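Local atomic coordinates of uncharacterized protein (Bacteroides ovatus CL02T12C04, PDB entry 6PTM), a protein that probably hydrolyses carrageenan-derived chains from their ends, as an exo-carrageenase of glycoside hydrolase family 42. Residues 295-298 with 303-306; 306-311 with 361-366; 397-400 with 406-409; 254-259 with 372-377; 291-296 with 422-427. All coordinates share one frame; numbering follows the deposited sequence.

Interaction 1: 295-298 with 303-306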
# COMPACT_ATOMS: atom_id res chain seq x y z
N HIS A 295 13.62 -8.00 -2.54
CA HIS A 295 13.35 -9.41 -2.20
C HIS A 295 14.60 -10.22 -2.52
O HIS A 295 15.37 -9.82 -3.46
CB HIS A 295 12.07 -9.95 -2.87
CG HIS A 295 11.81 -9.47 -4.27
ND1 HIS A 295 12.32 -10.11 -5.37
CD2 HIS A 295 11.02 -8.47 -4.75
CE1 HIS A 295 11.92 -9.49 -6.47
NE2 HIS A 295 11.10 -8.49 -6.13
N TRP A 296 14.81 -11.24 -1.69
CA TRP A 296 15.96 -12.17 -1.71
C TRP A 296 15.43 -13.59 -1.77
O TRP A 296 15.77 -14.41 -0.88
CB TRP A 296 16.85 -11.92 -0.49
CG TRP A 296 17.64 -10.65 -0.60
CD1 TRP A 296 18.93 -10.54 -1.03
CD2 TRP A 296 17.21 -9.30 -0.33
NE1 TRP A 296 19.34 -9.24 -1.01
CE2 TRP A 296 18.32 -8.46 -0.56
CE3 TRP A 296 16.03 -8.75 0.16
CZ2 TRP A 296 18.26 -7.08 -0.38
CZ3 TRP A 296 15.97 -7.38 0.35
CH2 TRP A 296 17.07 -6.56 0.08
N ASN A 297 14.53 -13.83 -2.74
CA ASN A 297 13.89 -15.15 -2.91
C ASN A 297 14.99 -16.20 -3.06
O ASN A 297 16.00 -15.93 -3.74
CB ASN A 297 12.96 -15.23 -4.12
CG ASN A 297 11.79 -14.26 -4.04
OD1 ASN A 297 11.40 -13.85 -2.95
ND2 ASN A 297 11.18 -13.96 -5.19
N CYS A 298 14.79 -17.35 -2.44
CA CYS A 298 15.86 -18.35 -2.21
C CYS A 298 15.27 -19.77 -2.32
O CYS A 298 15.82 -20.67 -1.69
CB CYS A 298 16.50 -18.07 -0.86
SG CYS A 298 15.39 -18.27 0.56
N TRP A 303 10.76 -17.62 -9.34
CA TRP A 303 10.99 -16.26 -9.87
C TRP A 303 11.88 -15.47 -8.90
O TRP A 303 11.59 -15.47 -7.67
CB TRP A 303 9.64 -15.59 -10.08
CG TRP A 303 9.75 -14.11 -10.23
CD1 TRP A 303 10.19 -13.42 -11.33
CD2 TRP A 303 9.43 -13.13 -9.22
NE1 TRP A 303 10.16 -12.07 -11.08
CE2 TRP A 303 9.71 -11.86 -9.79
CE3 TRP A 303 8.94 -13.19 -7.91
CZ2 TRP A 303 9.50 -10.68 -9.07
CZ3 TRP A 303 8.75 -12.02 -7.19
CH2 TRP A 303 9.03 -10.78 -7.78
N ALA A 304 12.90 -14.82 -9.46
CA ALA A 304 13.85 -13.89 -8.82
C ALA A 304 14.59 -14.59 -7.67
O ALA A 304 14.99 -13.90 -6.77
CB ALA A 304 13.12 -12.65 -8.32
N SER A 305 14.75 -15.91 -7.72
CA SER A 305 15.50 -16.68 -6.70
C SER A 305 16.99 -16.72 -7.06
O SER A 305 17.36 -16.68 -8.24
CB SER A 305 14.90 -18.05 -6.50
OG SER A 305 14.84 -18.72 -7.76
N ALA A 306 17.82 -16.74 -6.03
CA ALA A 306 19.27 -16.97 -6.13
C ALA A 306 19.75 -17.58 -4.81
O ALA A 306 19.13 -17.38 -3.76
CB ALA A 306 19.98 -15.68 -6.43
O HOH W 1 14.40 -12.04 -5.11

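Interaction 2: 306-311 with 361-366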
# COMPACT_ATOMS: atom_id res chain seq x y z
N ALA A 306 17.82 -16.74 -6.03
CA ALA A 306 19.27 -16.97 -6.13
C ALA A 306 19.75 -17.58 -4.81
O ALA A 306 19.13 -17.38 -3.76
CB ALA A 306 19.98 -15.68 -6.43
N PRO A 307 20.86 -18.32 -4.84
CA PRO A 307 21.49 -18.79 -3.61
C PRO A 307 22.10 -17.60 -2.88
O PRO A 307 22.58 -16.66 -3.56
CB PRO A 307 22.60 -19.74 -4.08
CG PRO A 307 22.33 -19.94 -5.59
CD PRO A 307 21.63 -18.69 -6.04
N ILE A 308 22.18 -17.67 -1.56
CA ILE A 308 22.82 -16.60 -0.74
C ILE A 308 24.33 -16.73 -0.90
O ILE A 308 24.77 -17.79 -1.30
CB ILE A 308 22.35 -16.61 0.72
CG1 ILE A 308 22.91 -17.79 1.52
CG2 ILE A 308 20.83 -16.55 0.77
CD1 ILE A 308 22.56 -17.75 3.00
N SER A 309 25.06 -15.67 -0.62
CA SER A 309 26.53 -15.61 -0.80
C SER A 309 27.20 -16.42 0.30
O SER A 309 26.50 -16.82 1.25
CB SER A 309 27.01 -14.22 -0.80
OG SER A 309 27.12 -13.74 0.54
N GLU A 310 28.53 -16.55 0.24
CA GLU A 310 29.34 -17.22 1.29
C GLU A 310 29.39 -16.30 2.51
O GLU A 310 29.26 -16.79 3.64
CB GLU A 310 30.69 -17.63 0.71
CG GLU A 310 30.53 -18.68 -0.39
CD GLU A 310 29.86 -19.95 0.09
OE1 GLU A 310 30.42 -20.60 0.99
OE2 GLU A 310 28.73 -20.25 -0.34
N TYR A 311 29.51 -14.98 2.30
CA TYR A 311 29.42 -13.97 3.39
C TYR A 311 28.08 -14.16 4.11
O TYR A 311 28.07 -14.18 5.37
CB TYR A 311 29.66 -12.54 2.88
CG TYR A 311 31.12 -12.15 2.73
CD1 TYR A 311 31.94 -11.91 3.83
CD2 TYR A 311 31.70 -12.07 1.49
CE1 TYR A 311 33.29 -11.59 3.68
CE2 TYR A 311 33.04 -11.75 1.31
CZ TYR A 311 33.84 -11.50 2.41
OH TYR A 311 35.15 -11.19 2.18
N PHE A 361 12.96 -23.70 7.96
CA PHE A 361 12.43 -22.64 8.82
C PHE A 361 13.55 -21.65 9.15
O PHE A 361 13.38 -20.43 9.05
CB PHE A 361 11.85 -23.21 10.12
CG PHE A 361 11.41 -22.06 10.97
CD1 PHE A 361 12.30 -21.46 11.84
CD2 PHE A 361 10.17 -21.49 10.78
CE1 PHE A 361 11.93 -20.34 12.56
CE2 PHE A 361 9.81 -20.36 11.47
CZ PHE A 361 10.69 -19.78 12.36
N ASP A 362 14.67 -22.19 9.59
CA ASP A 362 15.87 -21.43 10.01
C ASP A 362 16.34 -20.58 8.84
O ASP A 362 16.69 -19.39 9.08
CB ASP A 362 16.95 -22.36 10.54
CG ASP A 362 16.70 -22.82 11.97
OD1 ASP A 362 15.75 -22.28 12.62
OD2 ASP A 362 17.41 -23.72 12.41
N PHE A 363 16.41 -21.16 7.65
CA PHE A 363 16.93 -20.43 6.46
C PHE A 363 16.03 -19.20 6.19
O PHE A 363 16.54 -18.08 5.98
CB PHE A 363 17.02 -21.37 5.26
CG PHE A 363 17.95 -20.86 4.20
CD1 PHE A 363 19.24 -21.34 4.13
CD2 PHE A 363 17.51 -19.95 3.25
CE1 PHE A 363 20.12 -20.84 3.18
CE2 PHE A 363 18.38 -19.48 2.28
CZ PHE A 363 19.69 -19.92 2.25
N MET A 364 14.71 -19.40 6.22
CA MET A 364 13.74 -18.33 5.85
C MET A 364 13.73 -17.27 6.96
O MET A 364 13.65 -16.07 6.62
CB MET A 364 12.33 -18.89 5.62
CG MET A 364 12.22 -19.87 4.48
SD MET A 364 13.19 -19.44 3.05
CE MET A 364 12.86 -20.87 2.02
N ALA A 365 13.83 -17.69 8.23
CA ALA A 365 13.81 -16.80 9.41
C ALA A 365 15.09 -15.94 9.39
O ALA A 365 14.99 -14.72 9.55
CB ALA A 365 13.71 -17.64 10.67
N PHE A 366 16.23 -16.58 9.11
CA PHE A 366 17.53 -15.90 8.96
C PHE A 366 17.42 -14.90 7.80
O PHE A 366 17.87 -13.76 7.95
CB PHE A 366 18.69 -16.89 8.77
CG PHE A 366 19.88 -16.22 8.13
CD1 PHE A 366 20.63 -15.30 8.83
CD2 PHE A 366 20.22 -16.45 6.81
CE1 PHE A 366 21.69 -14.63 8.24
CE2 PHE A 366 21.30 -15.80 6.21
CZ PHE A 366 22.04 -14.89 6.94

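Interaction 3: 397-400 with 406-409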
# COMPACT_ATOMS: atom_id res chain seq x y z
N PRO A 397 3.34 -5.41 -0.96
CA PRO A 397 2.55 -5.98 0.13
C PRO A 397 2.21 -7.46 -0.02
O PRO A 397 1.97 -8.08 0.98
CB PRO A 397 1.27 -5.16 0.11
CG PRO A 397 1.72 -3.84 -0.46
CD PRO A 397 2.72 -4.21 -1.53
N ASN A 398 2.16 -7.98 -1.25
CA ASN A 398 1.81 -9.41 -1.51
C ASN A 398 2.93 -10.32 -0.96
O ASN A 398 2.64 -11.50 -0.75
CB ASN A 398 1.39 -9.69 -2.98
CG ASN A 398 2.45 -9.56 -4.05
OD1 ASN A 398 3.60 -9.22 -3.79
ND2 ASN A 398 2.10 -9.92 -5.27
N LEU A 399 4.12 -9.81 -0.62
CA LEU A 399 5.15 -10.64 0.06
C LEU A 399 4.71 -10.95 1.50
O LEU A 399 5.28 -11.85 2.09
CB LEU A 399 6.51 -9.97 -0.01
CG LEU A 399 7.13 -9.83 -1.40
CD1 LEU A 399 8.49 -9.17 -1.32
CD2 LEU A 399 7.25 -11.19 -2.06
N TRP A 400 3.69 -10.27 2.02
CA TRP A 400 2.96 -10.66 3.25
C TRP A 400 1.55 -11.18 2.95
O TRP A 400 1.17 -12.17 3.59
CB TRP A 400 2.88 -9.50 4.23
CG TRP A 400 2.14 -9.85 5.48
CD1 TRP A 400 2.65 -10.38 6.62
CD2 TRP A 400 0.74 -9.63 5.72
NE1 TRP A 400 1.66 -10.54 7.55
CE2 TRP A 400 0.48 -10.08 7.03
CE3 TRP A 400 -0.31 -9.12 4.96
CZ2 TRP A 400 -0.80 -10.06 7.58
CZ3 TRP A 400 -1.57 -9.05 5.52
CH2 TRP A 400 -1.81 -9.54 6.81
N ASP A 406 9.88 -16.71 1.49
CA ASP A 406 11.31 -16.90 1.18
C ASP A 406 11.99 -15.60 0.76
O ASP A 406 13.18 -15.63 0.49
CB ASP A 406 11.50 -18.00 0.14
CG ASP A 406 10.88 -17.64 -1.20
OD1 ASP A 406 9.64 -17.41 -1.22
OD2 ASP A 406 11.66 -17.51 -2.15
N SER A 407 11.26 -14.48 0.68
CA SER A 407 11.79 -13.20 0.12
C SER A 407 12.75 -12.51 1.10
O SER A 407 13.42 -11.58 0.66
CB SER A 407 10.66 -12.25 -0.20
OG SER A 407 9.97 -11.91 0.99
N GLY A 408 12.72 -12.86 2.38
CA GLY A 408 13.48 -12.15 3.44
C GLY A 408 12.77 -10.87 3.87
O GLY A 408 13.34 -10.05 4.63
N ILE A 409 11.54 -10.68 3.39
CA ILE A 409 10.71 -9.50 3.73
C ILE A 409 9.81 -9.85 4.92
O ILE A 409 8.83 -10.65 4.75
CB ILE A 409 9.93 -9.03 2.50
CG1 ILE A 409 10.89 -8.62 1.39
CG2 ILE A 409 8.97 -7.91 2.87
CD1 ILE A 409 11.95 -7.59 1.77
O HOH W 2 7.90 -12.42 2.91

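Interaction 4: 254-259 with 372-377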
# COMPACT_ATOMS: atom_id res chain seq x y z
N THR A 254 18.41 -5.44 -5.97
CA THR A 254 19.71 -5.33 -5.22
C THR A 254 20.73 -6.29 -5.84
O THR A 254 20.81 -7.47 -5.43
CB THR A 254 19.54 -5.56 -3.70
OG1 THR A 254 18.49 -4.76 -3.17
CG2 THR A 254 20.81 -5.26 -2.94
N MET A 255 21.50 -5.82 -6.83
CA MET A 255 22.30 -6.71 -7.70
C MET A 255 23.74 -6.76 -7.14
O MET A 255 24.72 -6.53 -7.87
CB MET A 255 22.26 -6.22 -9.15
CG MET A 255 20.92 -6.41 -9.80
SD MET A 255 20.31 -8.09 -9.57
CE MET A 255 21.60 -8.99 -10.44
N TYR A 256 23.84 -7.04 -5.85
CA TYR A 256 25.11 -7.20 -5.12
C TYR A 256 24.77 -7.84 -3.77
O TYR A 256 23.59 -7.93 -3.41
CB TYR A 256 25.86 -5.86 -5.03
CG TYR A 256 25.20 -4.77 -4.23
CD1 TYR A 256 24.41 -3.79 -4.82
CD2 TYR A 256 25.34 -4.71 -2.85
CE1 TYR A 256 23.80 -2.79 -4.07
CE2 TYR A 256 24.70 -3.75 -2.08
CZ TYR A 256 23.96 -2.75 -2.69
OH TYR A 256 23.37 -1.77 -1.90
N ASP A 257 25.80 -8.23 -3.04
CA ASP A 257 25.67 -9.00 -1.78
C ASP A 257 25.52 -8.04 -0.61
O ASP A 257 26.51 -7.39 -0.27
CB ASP A 257 26.93 -9.86 -1.60
CG ASP A 257 26.89 -10.68 -0.33
OD1 ASP A 257 25.83 -10.70 0.33
OD2 ASP A 257 27.90 -11.33 -0.04
N ILE A 258 24.34 -7.99 0.02
CA ILE A 258 24.12 -7.11 1.21
C ILE A 258 25.01 -7.52 2.38
O ILE A 258 25.17 -6.73 3.32
CB ILE A 258 22.63 -7.06 1.62
CG1 ILE A 258 22.06 -8.44 1.94
CG2 ILE A 258 21.83 -6.33 0.57
CD1 ILE A 258 20.65 -8.41 2.50
N ASN A 259 25.60 -8.73 2.37
CA ASN A 259 26.46 -9.17 3.50
C ASN A 259 27.96 -9.02 3.14
O ASN A 259 28.78 -9.50 3.93
CB ASN A 259 26.09 -10.59 3.93
CG ASN A 259 24.69 -10.63 4.49
OD1 ASN A 259 23.81 -11.27 3.94
ND2 ASN A 259 24.49 -9.94 5.61
N THR A 372 16.22 -7.42 7.34
CA THR A 372 15.87 -6.37 8.33
C THR A 372 17.16 -5.64 8.77
O THR A 372 17.16 -4.37 8.81
CB THR A 372 15.10 -6.99 9.50
OG1 THR A 372 13.89 -7.61 9.05
CG2 THR A 372 14.84 -5.97 10.57
N GLU A 373 18.20 -6.38 9.13
CA GLU A 373 19.50 -5.78 9.59
C GLU A 373 20.09 -4.88 8.49
O GLU A 373 20.59 -3.76 8.79
CB GLU A 373 20.44 -6.89 10.05
CG GLU A 373 21.76 -6.36 10.63
CD GLU A 373 22.79 -5.90 9.62
OE1 GLU A 373 22.90 -6.52 8.54
OE2 GLU A 373 23.51 -4.92 9.93
N TRP A 374 20.00 -5.30 7.23
CA TRP A 374 20.54 -4.53 6.10
C TRP A 374 19.85 -3.17 6.04
O TRP A 374 20.53 -2.14 5.93
CB TRP A 374 20.37 -5.36 4.82
CG TRP A 374 20.42 -4.57 3.54
CD1 TRP A 374 19.40 -4.32 2.67
CD2 TRP A 374 21.58 -3.93 3.01
NE1 TRP A 374 19.85 -3.59 1.61
CE2 TRP A 374 21.18 -3.31 1.81
CE3 TRP A 374 22.91 -3.83 3.43
CZ2 TRP A 374 22.08 -2.62 1.00
CZ3 TRP A 374 23.80 -3.16 2.62
CH2 TRP A 374 23.38 -2.54 1.44
N PHE A 375 18.52 -3.15 6.14
CA PHE A 375 17.73 -1.91 6.06
C PHE A 375 17.98 -1.08 7.32
O PHE A 375 17.98 0.18 7.17
CB PHE A 375 16.25 -2.22 5.80
CG PHE A 375 16.01 -2.59 4.36
CD1 PHE A 375 16.31 -1.70 3.35
CD2 PHE A 375 15.53 -3.84 4.02
CE1 PHE A 375 16.10 -2.04 2.03
CE2 PHE A 375 15.33 -4.18 2.70
CZ PHE A 375 15.65 -3.30 1.70
N SER A 376 18.21 -1.70 8.47
CA SER A 376 18.65 -1.01 9.69
C SER A 376 20.01 -0.33 9.46
O SER A 376 20.15 0.85 9.85
CB SER A 376 18.68 -1.91 10.92
OG SER A 376 17.35 -2.29 11.26
N PHE A 377 20.98 -1.03 8.87
CA PHE A 377 22.30 -0.46 8.50
C PHE A 377 22.09 0.77 7.60
O PHE A 377 22.61 1.83 7.94
CB PHE A 377 23.21 -1.51 7.83
CG PHE A 377 24.38 -0.94 7.07
CD1 PHE A 377 25.50 -0.47 7.74
CD2 PHE A 377 24.35 -0.87 5.68
CE1 PHE A 377 26.56 0.11 7.03
CE2 PHE A 377 25.40 -0.30 4.98
CZ PHE A 377 26.50 0.20 5.66
O HOH W 3 18.77 -2.96 -1.20
O HOH W 4 22.25 -8.66 7.21

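Interaction 5: 291-296 with 422-427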
# COMPACT_ATOMS: atom_id res chain seq x y z
N CYS A 291 14.94 1.02 -0.77
CA CYS A 291 15.04 0.10 -1.91
C CYS A 291 13.67 -0.03 -2.60
O CYS A 291 12.64 -0.13 -1.90
CB CYS A 291 15.50 -1.29 -1.47
SG CYS A 291 16.01 -2.36 -2.84
N ASN A 292 13.72 -0.10 -3.93
CA ASN A 292 12.62 -0.46 -4.86
C ASN A 292 12.35 -1.99 -4.83
O ASN A 292 13.19 -2.73 -5.34
CB ASN A 292 13.06 -0.05 -6.27
CG ASN A 292 11.97 -0.21 -7.30
OD1 ASN A 292 11.24 0.74 -7.66
ND2 ASN A 292 11.86 -1.42 -7.79
N GLU A 293 11.17 -2.42 -4.38
CA GLU A 293 10.65 -3.82 -4.46
C GLU A 293 11.77 -4.79 -4.11
O GLU A 293 12.13 -5.66 -4.90
CB GLU A 293 10.10 -4.15 -5.84
CG GLU A 293 8.87 -3.32 -6.20
CD GLU A 293 8.04 -3.92 -7.33
OE1 GLU A 293 8.61 -4.69 -8.14
OE2 GLU A 293 6.84 -3.60 -7.40
N PRO A 294 12.40 -4.62 -2.93
CA PRO A 294 13.41 -5.59 -2.48
C PRO A 294 12.80 -6.98 -2.25
O PRO A 294 11.61 -7.11 -1.87
CB PRO A 294 13.88 -4.97 -1.15
CG PRO A 294 12.65 -4.29 -0.66
CD PRO A 294 12.12 -3.59 -1.91
N HIS A 295 13.62 -8.00 -2.54
CA HIS A 295 13.35 -9.41 -2.20
C HIS A 295 14.60 -10.22 -2.52
O HIS A 295 15.37 -9.82 -3.46
CB HIS A 295 12.07 -9.95 -2.87
CG HIS A 295 11.81 -9.47 -4.27
ND1 HIS A 295 12.32 -10.11 -5.37
CD2 HIS A 295 11.02 -8.47 -4.75
CE1 HIS A 295 11.92 -9.49 -6.47
NE2 HIS A 295 11.10 -8.49 -6.13
N TRP A 296 14.81 -11.24 -1.69
CA TRP A 296 15.96 -12.17 -1.71
C TRP A 296 15.43 -13.59 -1.77
O TRP A 296 15.77 -14.41 -0.88
CB TRP A 296 16.85 -11.92 -0.49
CG TRP A 296 17.64 -10.65 -0.60
CD1 TRP A 296 18.93 -10.54 -1.03
CD2 TRP A 296 17.21 -9.30 -0.33
NE1 TRP A 296 19.34 -9.24 -1.01
CE2 TRP A 296 18.32 -8.46 -0.56
CE3 TRP A 296 16.03 -8.75 0.16
CZ2 TRP A 296 18.26 -7.08 -0.38
CZ3 TRP A 296 15.97 -7.38 0.35
CH2 TRP A 296 17.07 -6.56 0.08
N GLY A 422 6.17 2.54 3.99
CA GLY A 422 6.38 2.42 2.55
C GLY A 422 5.72 1.17 2.01
O GLY A 422 5.65 0.14 2.77
N ASN A 423 5.28 1.25 0.75
CA ASN A 423 4.80 0.09 -0.05
C ASN A 423 4.57 0.56 -1.49
O ASN A 423 4.60 1.74 -1.73
CB ASN A 423 3.51 -0.50 0.49
CG ASN A 423 2.39 0.50 0.59
OD1 ASN A 423 1.69 0.76 -0.39
ND2 ASN A 423 2.19 1.10 1.74
N ASP A 424 4.27 -0.38 -2.38
CA ASP A 424 3.74 -0.10 -3.75
C ASP A 424 2.58 -1.06 -3.97
O ASP A 424 2.61 -1.87 -4.90
CB ASP A 424 4.86 -0.09 -4.79
CG ASP A 424 5.41 -1.43 -5.18
OD1 ASP A 424 5.42 -2.33 -4.34
OD2 ASP A 424 5.85 -1.56 -6.34
N ALA A 425 1.59 -0.96 -3.08
CA ALA A 425 0.35 -1.77 -3.13
C ALA A 425 -0.22 -1.69 -4.53
O ALA A 425 -0.25 -0.56 -5.09
CB ALA A 425 -0.68 -1.30 -2.13
N SER A 426 -0.60 -2.87 -5.04
CA SER A 426 -1.38 -3.11 -6.28
C SER A 426 -2.82 -3.46 -5.92
O SER A 426 -3.05 -4.08 -4.85
CB SER A 426 -0.83 -4.24 -7.12
OG SER A 426 0.49 -3.97 -7.54
N SER A 427 -3.74 -3.15 -6.83
CA SER A 427 -5.14 -3.63 -6.82
C SER A 427 -5.50 -4.12 -8.24
O SER A 427 -5.06 -5.18 -8.65
CB SER A 427 -6.06 -2.56 -6.27
OG SER A 427 -5.97 -1.36 -7.04

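Interaction 1: 295-298 with 303-306
Asn-297 holds the middle of this contact with both its side chain and its backbone. Its ND2 donates to Trp-303 O at 2.9 Å; the acceptor lies close to the amide plane and the bond is moderately bent, 157° at the hydrogen. The backbone Asn-297 O accepts from Ala-306 N at 3.0 Å, and Ser-305 CA leans against the same oxygen in a CA-H...O contact of 3.1 Å. Asn-297 CB meanwhile sits against Ala-304 O. This is the tight part: a buried residue fixed at two points, with successive residues of 303-306 packed round it.

Further out the grip slackens. Trp-303 is exposed, and only the rim of its six-membered ring reaches His-295, whose CE1 lies 3.4 Å from Trp-303 CH2. The two rings meet obliquely, their planes 44° apart. The chi1 of 163° swings the indole CG away from the backbone N of Trp-303 and carries the ring over toward the imidazole. A water bridges the two loop arms: in the plane of the His-295 ring, 2.8 Å from ND1, it accepts from Asn-297 N and donates to Ala-304 O at 2.6 Å.

Both segments belong to the loop that leads from strand 288-292 to helix 310-324. The side chains of Trp-296 and Cys-298 pack against helix 358-385, while Asp-406 and Ser-407 of the loop before helix 411-417 back Asn-297.

Interaction 2: 306-311 with 361-366
Ile-308 faces two phenylalanines one helical turn apart on helix 358-385. The first along the segment is Phe-363, whose side chain points at the isoleucine and comes to it from the opposite direction. Its far ring carbon CZ does most of the touching: it lies 3.7 Å from Ile-308 CD1 and 3.9 Å from Ile-308 CG2, so it rests against the outer end of one branch and the methyl of the other. The methyl CD1 approaches this ring obliquely.

Three residues on comes Phe-366. Its ring receives the same methyl at its edge, Ile-308 CD1 lying 4.0 Å from CE2. Ile-308 can reach both rings because its CG1 branch is extended, with chi2 at 175°, which carries CD1 forward to where the two aromatic side chains converge. Phe-316 of helix 310-324 joins the cluster, edge-to-face with Phe-363 and against Phe-366, and Trp-319 meets Phe-366 edge-to-face.

Just past Ile-308 the chain turns into helix 310-324. Ser-309 is its N-cap, the OG bonded to Ala-312 N and also to Asp-257.

The contact joins the loop residue just ahead of one helix to the flank of another entirely through methyl, methylene and ring carbons. All three touching residues are buried, so what holds them is van der Waals packing and the exclusion of water, with shape rather than directed bonds setting how Ile-308 fits between the rings.

Interaction 3: 397-400 with 406-409
An ST turn at Ser-407 forms one wall of this contact, and Leu-399 packs against it. Ser-407 OG accepts from Ile-409 N at 3.1 Å, folding the loop over the intervening Gly-408, whose phi is positive. Leu-399 comes in from a short helical turn, where Trp-400 N is bonded back to Pro-397 O.

Its branched end does the touching. Leu-399 CD1 lies 3.7 Å from Ile-409 CG1 and 3.9 Å from Ser-407 OG, so this one methyl spans the apolar and the polar member of the turn. The second methyl, CD2, sits 4.0 Å from Ser-407 CB. With chi2 at -179° the leucine is stretched forward, and CD1 is pushed toward the gap between the two residues.

A water ties the backbones together. It donates to Leu-399 O at 2.8 Å and to Ile-409 O at 2.7 Å, and accepts from Ser-407 OG at 2.9 Å. The serine hydroxyl therefore works in both directions, taking the N-H of the turn and giving its own proton to the water, which fixes its rotation.

Along the chain the pair falls between strand 391-394 and helix 411-417, with Pro-397 and Trp-400 resting on helix 448-460. Ile-409 reaches Leu-414 of helix 411-417 and Val-371 of helix 358-385, while Ser-407 borders His-295 and Asn-297 of the neighbouring loop.

Interaction 4: 254-259 with 372-377
Tyr-256 OH is gripped by His-231 ND1 and Asn-267 ND2, both through hydrogen bonds, and it also abuts the indole edge of Trp-374, 3.3 Å from CZ2. The phenol comes to the tryptophan at about a right angle, each meeting the other near its ring plane, and the carbon Tyr-256 CE2 lies 3.9 Å from Trp-374 CH2. The two bonds hold the hydroxyl in place against that rim.

Ile-258 takes a face of the same indole. Its CG2 methyl stands 3.4 Å from the centroid of the five-membered ring, 13° off the normal, a clear CH-pi contact. The other branch is not idle: Ile-258 CD1 leans on Trp-374 CB at 3.8 Å. With CG anti to the backbone N, chi1 160°, Trp-374 projects from its helix and lays its ring under that methyl.

The loop 254-259 leads into helix 261-278, the helix after the third strand of the (beta/alpha)8 barrel, and Trp-374 belongs to helix 358-385, which precedes strand 391-394. The indole thus joins helix 358-385 to the loop that leads into helix 261-278. An Asx turn shapes this loop, Asn-259 N donating to Asp-257 OD1 at 2.8 Å from above the carboxylate plane.

Waters carry the polar links across. One accepts from Trp-374 NE1 at 3.1 Å and is hydrogen-bonded to Thr-254 OG1 at 2.7 Å. Another accepts from Asn-259 ND2 and donates to Glu-373 OE1 at 2.6 Å, a carboxylate oxygen that also forms a salt bridge with Arg-264.

Interaction 5: 291-296 with 422-427
Glu-293, whose backbone takes a left-handed conformation (phi 43°, psi 55°) just as strand 288-292 ends, faces Asp-424, the first residue beyond strand 421-423, their CA atoms 7.9 Å apart. The backbones do not meet, and the contact is made by the two acidic side chains alone, burying little surface.

Glu-293 sends its chain outward, extended beyond CG, and its carboxylate arrives across Asp-424 at about a right angle. The closest atoms are Glu-293 OE2 and Asp-424 OD2, 2.5 Å apart, a very short approach between carboxylate oxygens. The two carboxylate planes are turned 75° against each other, so the groups meet through one oxygen each and not side by side. The shaft of the glutamate is near too: Glu-293 CG lies 3.5 Å from Asp-424 OD2.

Neighbouring residues brace the backbone near Asp-424. Before it, Asn-423 makes an Asx turn, its OD1 accepting from Ala-425 N at 3.2 Å on a lone pair in the carbonyl plane. Asp-424 is joined by its backbone to Ile-395, and its side chain touches Glu-470, which lies on strand 466-471. Asn-292, beside Glu-293, bonds to Lys-394 and also touches Glu-470.

Acidic groups gathered where parallel strands end are typical of the catalytic mouth of a (beta/alpha)8 barrel. An Asn-Glu pair at the end of the fourth strand, with a second glutamate on the seventh, is consistent with the active-site arrangement of clan GH-A hydrolases such as family 42.

Overall arrangement
Interactions 2, 3 and 4 are buried, interactions 1 and 5 only partly so. Helix 358-385 serves both interaction 2 and interaction 4, lending phenylalanines to one and a tryptophan to the other, and Ser-309 OG meets Asp-257 OD2 between them. Interactions 1 and 5 share the loop after strand 288-292. Interaction 3 borders both: Trp-296 N probably bonds to Ser-407 O, and Pro-294 O lies against Leu-399. Chemistry follows place. Apolar packing alone makes interaction 2, water supplements it in interactions 3 and 4, direct hydrogen bonds pin the loop of interaction 1, and two acids meet just past the ends of two strands, probably at the active site, in interaction 5.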